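Local coordinates for protein CalS10 (Micromonospora echinospora, PDB 6UK5) that binds S-adenosylmethionine and probably methylates an amino pentose during calicheamicin biosynthesis, at residues 37-42 with 67-72; 145-151 with 248-252; 155-159 with 187-192. The contacts are given in a common frame with arbitrary orientation. Residue numbers count along the deposited sequence, not the author numbering.

Interaction 1 packs two helices at the methionine end of the bound SAM, and W37 hydrogen-bonds its carboxylate. Its centre is about 20 Å from that of interaction 2 and about 25 Å from that of interaction 3; the latter two are about 27 Å apart. Interaction 2 pairs strand 149-153 with strand 246-251, the neighbour just inside edge strand 232-237 of the Rossmann-like sheet; the side chain of L151 stays about 13 Å from SAM. Interaction 3 ties the loop after strand 149-153 to a hairpin of the second sheet, with the side chain of W156 about 11 Å from SAM. Interactions 1 and 3 sit on opposite sides of the chain centre. Strand 149-153 links interactions 2 and 3.

Interaction 1 (37-42 with 67-72); sequences WHDEAA and AHLETF. With SAM (S-adenosylmethionine), chain D.
This helix pair belongs to the SAM pocket of a Rossmann-like methyltransferase. A67 fits the end of a GxGxxA-type pattern. Segments 37-42 and 67-72 are helical. Their axes approach to 8.2 Å and cross at -56°. By CA atoms, A41 is nearest H68 (5.4 Å) and H38 nearest T71 (5.8 Å). Two CH-pi contacts pack the helices. A67 CB sits over the five-membered ring of W37 (m rotamer), 3.5 Å from its centroid. A41 CB lies 4.0 Å from the centroid of the F72 ring, over its face, and 3.7 Å from T71 CB. W37 also turns an edge to the face of H68, a T-shaped pair with centroids 4.4 Å apart and planes at 66°. H38 ND1 and T71 OG1 share a hydrogen bond of 3.3 Å. H68 NE2 donates to E40 OE1 at 2.9 Å, and E40 also has a salt bridge to K35. SAM, bound also by Y26, E83, D105 and M106, accepts a hydrogen bond at its carboxylate O from W37 NE1, 2.8 Å away.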
# COMPACT_ATOMS: atom_id res chain seq x y z
N TRP A 37 -11.27 -0.97 19.11
CA TRP A 37 -10.92 -0.61 20.48
C TRP A 37 -12.16 -0.36 21.32
O TRP A 37 -12.17 -0.60 22.53
CB TRP A 37 -10.03 0.63 20.50
CG TRP A 37 -8.57 0.38 20.27
CD1 TRP A 37 -7.62 0.15 21.22
CD2 TRP A 37 -7.88 0.37 19.01
NE1 TRP A 37 -6.39 -0.01 20.63
CE2 TRP A 37 -6.52 0.12 19.27
CE3 TRP A 37 -8.29 0.55 17.68
CZ2 TRP A 37 -5.57 0.04 18.26
CZ3 TRP A 37 -7.34 0.47 16.68
CH2 TRP A 37 -5.99 0.21 16.97
N HIS A 38 -13.23 0.14 20.68
CA HIS A 38 -14.45 0.46 21.42
C HIS A 38 -15.10 -0.79 21.99
O HIS A 38 -15.45 -0.84 23.17
CB HIS A 38 -15.43 1.21 20.51
CG HIS A 38 -16.82 1.26 21.05
ND1 HIS A 38 -17.21 2.14 22.04
CD2 HIS A 38 -17.92 0.52 20.76
CE1 HIS A 38 -18.48 1.95 22.32
NE2 HIS A 38 -18.94 0.97 21.56
N ASP A 39 -15.30 -1.81 21.15
CA ASP A 39 -15.92 -3.04 21.63
C ASP A 39 -15.06 -3.71 22.70
O ASP A 39 -15.58 -4.26 23.67
CB ASP A 39 -16.17 -3.99 20.47
CG ASP A 39 -17.24 -3.48 19.51
OD1 ASP A 39 -18.05 -2.62 19.92
OD2 ASP A 39 -17.26 -3.94 18.35
N GLU A 40 -13.74 -3.66 22.53
CA GLU A 40 -12.84 -4.24 23.53
C GLU A 40 -12.97 -3.50 24.86
O GLU A 40 -13.18 -4.12 25.91
CB GLU A 40 -11.40 -4.20 23.02
CG GLU A 40 -11.16 -5.15 21.85
CD GLU A 40 -9.79 -4.98 21.23
OE1 GLU A 40 -8.91 -4.40 21.90
OE2 GLU A 40 -9.59 -5.42 20.08
N ALA A 41 -12.85 -2.17 24.83
CA ALA A 41 -12.97 -1.40 26.06
C ALA A 41 -14.33 -1.62 26.71
O ALA A 41 -14.43 -1.74 27.94
CB ALA A 41 -12.75 0.09 25.77
N ALA A 42 -15.39 -1.66 25.90
CA ALA A 42 -16.73 -1.89 26.44
C ALA A 42 -16.82 -3.24 27.15
O ALA A 42 -17.32 -3.33 28.27
CB ALA A 42 -17.76 -1.80 25.32
N ALA A 67 -6.72 4.94 22.68
CA ALA A 67 -7.94 4.51 22.00
C ALA A 67 -8.87 3.78 22.95
O ALA A 67 -10.08 4.05 22.99
CB ALA A 67 -7.58 3.63 20.80
N HIS A 68 -8.34 2.83 23.72
CA HIS A 68 -9.15 2.18 24.75
C HIS A 68 -9.68 3.21 25.75
O HIS A 68 -10.87 3.21 26.08
CB HIS A 68 -8.33 1.11 25.48
CG HIS A 68 -8.25 -0.19 24.74
ND1 HIS A 68 -7.05 -0.80 24.45
CD2 HIS A 68 -9.21 -1.01 24.26
CE1 HIS A 68 -7.27 -1.93 23.80
NE2 HIS A 68 -8.58 -2.08 23.68
N LEU A 69 -8.80 4.09 26.23
CA LEU A 69 -9.20 5.06 27.24
C LEU A 69 -10.36 5.93 26.78
O LEU A 69 -11.20 6.33 27.59
CB LEU A 69 -8.01 5.95 27.61
CG LEU A 69 -7.01 5.35 28.59
CD1 LEU A 69 -5.71 6.13 28.56
CD2 LEU A 69 -7.60 5.34 29.98
N GLU A 70 -10.44 6.22 25.48
CA GLU A 70 -11.54 7.03 24.97
C GLU A 70 -12.89 6.44 25.35
O GLU A 70 -13.80 7.17 25.76
CB GLU A 70 -11.44 7.16 23.45
CG GLU A 70 -12.51 8.06 22.85
CD GLU A 70 -12.19 8.48 21.43
OE1 GLU A 70 -12.53 7.73 20.50
OE2 GLU A 70 -11.60 9.57 21.25
N THR A 71 -13.04 5.12 25.23
CA THR A 71 -14.31 4.49 25.58
C THR A 71 -14.42 4.23 27.08
O THR A 71 -15.53 4.24 27.62
CB THR A 71 -14.48 3.19 24.79
OG1 THR A 71 -14.53 3.48 23.39
CG2 THR A 71 -15.78 2.49 25.19
N PHE A 72 -13.29 3.99 27.76
CA PHE A 72 -13.34 3.82 29.21
C PHE A 72 -13.88 5.07 29.89
O PHE A 72 -14.59 4.99 30.89
CB PHE A 72 -11.96 3.47 29.75
CG PHE A 72 -11.58 2.01 29.59
CD1 PHE A 72 -10.34 1.66 29.10
CD2 PHE A 72 -12.46 1.01 29.95
CE1 PHE A 72 -9.98 0.33 28.96
CE2 PHE A 72 -12.12 -0.32 29.81
CZ PHE A 72 -10.87 -0.66 29.31
N SAM D . -3.42 0.08 24.87
CA SAM D . -2.71 0.35 23.67
C SAM D . -3.60 0.19 22.40
O SAM D . -4.32 -0.84 22.31
OXT SAM D . -3.52 1.10 21.55
CB SAM D . -1.48 -0.56 23.56
CG SAM D . -0.50 0.08 22.60
SD SAM D . 0.61 -1.25 22.08
CE SAM D . 1.24 -0.58 20.55
C5' SAM D . 2.10 -1.15 23.15
C4' SAM D . 2.38 0.16 23.90
O4' SAM D . 3.16 -0.14 25.07
C3' SAM D . 3.17 1.20 23.10
O3' SAM D . 2.36 2.32 22.77
C2' SAM D . 4.33 1.61 24.03
O2' SAM D . 4.44 3.03 24.13
C1' SAM D . 3.94 0.99 25.37
N9 SAM D . 5.07 0.55 26.18
C8 SAM D . 6.04 -0.37 25.85
N7 SAM D . 6.89 -0.62 26.81
C5 SAM D . 6.45 0.18 27.85
C6 SAM D . 6.92 0.35 29.17
N6 SAM D . 8.00 -0.26 29.67
N1 SAM D . 6.23 1.19 29.97
C2 SAM D . 5.16 1.82 29.48
N3 SAM D . 4.64 1.75 28.25
C4 SAM D . 5.33 0.90 27.48

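Interaction 2 (145-151 with 248-252); sequences LAPGGVL and VATRT
R251, L151 and A249 bury the most surface here. Strands 149-151 and 248-251 run antiparallel in the Rossmann-like sheet, at 148° and 4.7 Å between axes. L151 and A249 form a hydrogen-bonded pair (CA-CA 5.1 Å): L151 N donates to A249 O and A249 N to L151 O, both at 2.8 Å. Their side chains share one face, where F227 of helix 220-229 covers them. V150 and T250 form the next, non-hydrogen-bonded pair (CA-CA 4.7 Å) on the other face. R251 N donates to G149 O at 3.0 Å, and R251 O accepts from G148 N at 2.7 Å. Ahead of the strand, A146 to G149 makes a type II turn, closed by G149 N to A146 O at 2.7 Å. R251 CB (chi1 t, chi2 p) packs on L145 CB (3.9 Å) and A146 O (3.7 Å), and its side chain also touches S142 of helix 131-143. Polar bonds across these segments are all between backbone atoms, so the pairing does not depend on side-chain polarity.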
# COMPACT_ATOMS: atom_id res chain seq x y z
N LEU A 145 -3.51 -0.82 42.79
CA LEU A 145 -4.86 -1.33 42.98
C LEU A 145 -5.28 -1.22 44.43
O LEU A 145 -4.51 -1.55 45.34
CB LEU A 145 -4.96 -2.79 42.54
CG LEU A 145 -5.03 -3.05 41.04
CD1 LEU A 145 -4.97 -4.54 40.77
CD2 LEU A 145 -6.28 -2.44 40.44
N ALA A 146 -6.51 -0.76 44.65
CA ALA A 146 -7.12 -0.85 45.97
C ALA A 146 -7.49 -2.30 46.25
O ALA A 146 -7.54 -3.13 45.33
CB ALA A 146 -8.35 0.04 46.05
N PRO A 147 -7.75 -2.64 47.51
CA PRO A 147 -8.17 -4.02 47.82
C PRO A 147 -9.42 -4.39 47.04
O PRO A 147 -10.36 -3.60 46.93
CB PRO A 147 -8.41 -4.00 49.33
CG PRO A 147 -7.68 -2.80 49.83
CD PRO A 147 -7.69 -1.80 48.72
N GLY A 148 -9.42 -5.60 46.49
CA GLY A 148 -10.46 -6.01 45.57
C GLY A 148 -10.33 -5.42 44.18
O GLY A 148 -11.14 -5.75 43.31
N GLY A 149 -9.34 -4.55 43.96
CA GLY A 149 -9.16 -3.97 42.64
C GLY A 149 -8.95 -5.02 41.57
O GLY A 149 -8.54 -6.15 41.84
N VAL A 150 -9.26 -4.64 40.34
CA VAL A 150 -9.25 -5.54 39.20
C VAL A 150 -8.07 -5.21 38.30
O VAL A 150 -7.91 -4.06 37.87
CB VAL A 150 -10.57 -5.46 38.40
CG1 VAL A 150 -10.58 -6.48 37.28
CG2 VAL A 150 -11.76 -5.65 39.33
N LEU A 151 -7.25 -6.21 38.01
CA LEU A 151 -6.21 -6.12 37.00
C LEU A 151 -6.62 -6.99 35.82
O LEU A 151 -6.99 -8.15 36.01
CB LEU A 151 -4.86 -6.56 37.56
CG LEU A 151 -3.61 -6.03 36.85
CD1 LEU A 151 -2.48 -5.87 37.85
CD2 LEU A 151 -3.19 -6.96 35.73
N VAL A 248 -7.75 -11.88 34.15
CA VAL A 248 -8.48 -11.01 35.06
C VAL A 248 -8.13 -11.45 36.47
O VAL A 248 -8.50 -12.55 36.89
CB VAL A 248 -10.00 -11.05 34.83
CG1 VAL A 248 -10.70 -10.15 35.83
CG2 VAL A 248 -10.33 -10.62 33.41
N ALA A 249 -7.42 -10.59 37.21
CA ALA A 249 -6.97 -10.89 38.55
C ALA A 249 -7.50 -9.83 39.51
O ALA A 249 -7.88 -8.73 39.10
CB ALA A 249 -5.44 -10.95 38.63
N THR A 250 -7.55 -10.18 40.79
CA THR A 250 -8.04 -9.28 41.83
C THR A 250 -7.04 -9.20 42.97
O THR A 250 -6.39 -10.19 43.33
CB THR A 250 -9.42 -9.72 42.35
OG1 THR A 250 -9.37 -11.09 42.79
CG2 THR A 250 -10.48 -9.56 41.26
N ARG A 251 -6.94 -8.00 43.54
CA ARG A 251 -5.94 -7.65 44.55
C ARG A 251 -6.46 -7.94 45.95
O ARG A 251 -7.25 -7.18 46.50
CB ARG A 251 -5.57 -6.17 44.41
CG ARG A 251 -4.62 -5.61 45.46
CD ARG A 251 -3.27 -6.30 45.53
NE ARG A 251 -2.83 -6.40 46.91
CZ ARG A 251 -2.18 -5.45 47.58
NH1 ARG A 251 -1.88 -4.30 46.99
NH2 ARG A 251 -1.83 -5.64 48.84
N THR A 252 -6.01 -9.05 46.53
CA THR A 252 -6.35 -9.38 47.91
C THR A 252 -5.51 -8.54 48.87
O THR A 252 -5.93 -7.48 49.31
CB THR A 252 -6.12 -10.87 48.22
OG1 THR A 252 -4.71 -11.14 48.32
CG2 THR A 252 -6.72 -11.74 47.13

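Interaction 3 (155-159 with 187-192); sequences PWWFP and RQGRVT
Segment 155-159 is an extended loop without regular helix or strand. Segment 187-192 is a hairpin tip, where strands 177-188 and 191-202 meet. The nearest CA atoms, of F158 and R190, are 8.8 Å apart, so the loop reaches the hairpin through the side chains of W156 and F158. R187 comes first, extended with chi1 to chi3 all t. Its guanidinium lies flat on the ring of F158 (m rotamer), with planes at 4°. R187 CZ is 3.8 Å from the F158 ring centroid, a cation-pi contact. R187 CD sits over the same ring, 3.5 Å from the centroid, and adds a CH-pi contact. R187 NH1 is hydrogen-bonded to the carbonyl of F162. Q188 opens a type II' turn that ends at V191. Q188 N donates to V191 O at 3.0 Å, and V191 N to Q188 O at 3.3 Å. G189 has the positive phi (75°) of the turn, and its O lies 3.4 Å from F158 CZ. R190 turns its CA-to-CB bond away from the loop and forms a salt bridge with E222. Its CA is 4.0 Å from F158 CZ. R190 O accepts from a water at 2.5 Å. Last, T192 OG1 donates to the same water at 2.4 Å and lies 3.4 Å from F158 CE1, at the ring edge. W156 NE1 (chi1 t) donates a weak hydrogen bond to this water at 3.1 Å. Together these form a two-residue beta-hairpin with a type II' turn, fastened by an arginine-aromatic stack to the loop leaving the Rossmann-like sheet.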
# COMPACT_ATOMS: atom_id res chain seq x y z
N PRO A 155 -2.65 -11.03 27.13
CA PRO A 155 -1.31 -11.54 26.85
C PRO A 155 -1.11 -11.87 25.37
O PRO A 155 -2.06 -12.10 24.62
CB PRO A 155 -1.24 -12.81 27.70
CG PRO A 155 -2.63 -13.33 27.64
CD PRO A 155 -3.54 -12.11 27.61
N TRP A 156 0.15 -11.89 24.98
CA TRP A 156 0.53 -12.41 23.67
C TRP A 156 0.62 -13.93 23.69
O TRP A 156 1.21 -14.51 24.60
CB TRP A 156 1.86 -11.80 23.23
CG TRP A 156 2.44 -12.37 21.97
CD1 TRP A 156 3.64 -13.00 21.83
CD2 TRP A 156 1.84 -12.37 20.66
NE1 TRP A 156 3.83 -13.39 20.53
CE2 TRP A 156 2.74 -13.02 19.79
CE3 TRP A 156 0.63 -11.89 20.15
CZ2 TRP A 156 2.47 -13.19 18.43
CZ3 TRP A 156 0.36 -12.07 18.80
CH2 TRP A 156 1.28 -12.71 17.96
N TRP A 157 0.04 -14.55 22.67
CA TRP A 157 0.19 -15.98 22.41
C TRP A 157 0.53 -16.10 20.93
O TRP A 157 0.30 -15.17 20.15
CB TRP A 157 -1.07 -16.80 22.71
CG TRP A 157 -1.63 -16.73 24.11
CD1 TRP A 157 -2.88 -16.33 24.47
CD2 TRP A 157 -0.94 -17.02 25.34
NE1 TRP A 157 -3.03 -16.39 25.84
CE2 TRP A 157 -1.85 -16.80 26.39
CE3 TRP A 157 0.36 -17.45 25.64
CZ2 TRP A 157 -1.50 -17.00 27.73
CZ3 TRP A 157 0.70 -17.65 26.97
CH2 TRP A 157 -0.23 -17.42 28.00
N PHE A 158 1.08 -17.23 20.54
CA PHE A 158 1.34 -17.38 19.11
C PHE A 158 0.06 -17.80 18.39
O PHE A 158 -0.58 -18.77 18.79
CB PHE A 158 2.42 -18.43 18.87
CG PHE A 158 3.78 -18.04 19.37
CD1 PHE A 158 4.41 -16.91 18.88
CD2 PHE A 158 4.44 -18.81 20.31
CE1 PHE A 158 5.66 -16.55 19.33
CE2 PHE A 158 5.70 -18.45 20.77
CZ PHE A 158 6.31 -17.32 20.27
N PRO A 159 -0.35 -17.08 17.34
CA PRO A 159 -1.43 -17.58 16.49
C PRO A 159 -1.19 -19.04 16.12
O PRO A 159 -0.04 -19.50 16.05
CB PRO A 159 -1.38 -16.66 15.27
CG PRO A 159 -0.91 -15.36 15.84
CD PRO A 159 0.02 -15.70 16.99
N ARG A 187 9.53 -15.98 14.27
CA ARG A 187 9.43 -16.52 15.62
C ARG A 187 10.63 -17.41 15.91
O ARG A 187 11.06 -18.18 15.05
CB ARG A 187 8.12 -17.30 15.75
CG ARG A 187 7.92 -18.06 17.04
CD ARG A 187 6.65 -18.89 16.95
NE ARG A 187 6.66 -20.02 17.87
CZ ARG A 187 5.68 -20.92 17.96
NH1 ARG A 187 4.62 -20.83 17.18
NH2 ARG A 187 5.78 -21.91 18.84
N GLN A 188 11.16 -17.30 17.13
CA GLN A 188 12.20 -18.21 17.59
C GLN A 188 12.16 -18.23 19.11
O GLN A 188 12.48 -17.22 19.74
CB GLN A 188 13.56 -17.79 17.06
CG GLN A 188 14.71 -18.70 17.49
CD GLN A 188 16.09 -18.09 17.31
OE1 GLN A 188 17.08 -18.66 17.75
NE2 GLN A 188 16.16 -16.94 16.65
N GLY A 189 11.76 -19.35 19.69
CA GLY A 189 11.57 -19.39 21.13
C GLY A 189 10.31 -18.67 21.52
O GLY A 189 9.25 -18.88 20.91
N ARG A 190 10.40 -17.81 22.52
CA ARG A 190 9.30 -16.93 22.91
C ARG A 190 9.36 -15.56 22.25
O ARG A 190 8.49 -14.73 22.52
CB ARG A 190 9.26 -16.78 24.44
CG ARG A 190 10.62 -16.55 25.08
CD ARG A 190 10.57 -16.32 26.59
NE ARG A 190 9.75 -17.30 27.30
CZ ARG A 190 9.94 -17.67 28.56
NH1 ARG A 190 10.95 -17.18 29.27
NH2 ARG A 190 9.12 -18.56 29.12
N VAL A 191 10.35 -15.32 21.40
CA VAL A 191 10.59 -13.99 20.84
C VAL A 191 10.05 -13.92 19.43
O VAL A 191 10.22 -14.86 18.63
CB VAL A 191 12.10 -13.66 20.86
CG1 VAL A 191 12.34 -12.24 20.34
CG2 VAL A 191 12.69 -13.90 22.23
N THR A 192 9.37 -12.82 19.11
CA THR A 192 8.90 -12.53 17.76
C THR A 192 9.56 -11.24 17.31
O THR A 192 9.51 -10.23 18.02
CB THR A 192 7.37 -12.41 17.70
OG1 THR A 192 6.77 -13.38 18.58
CG2 THR A 192 6.89 -12.66 16.29
O HOH W 1 6.86 -13.61 20.97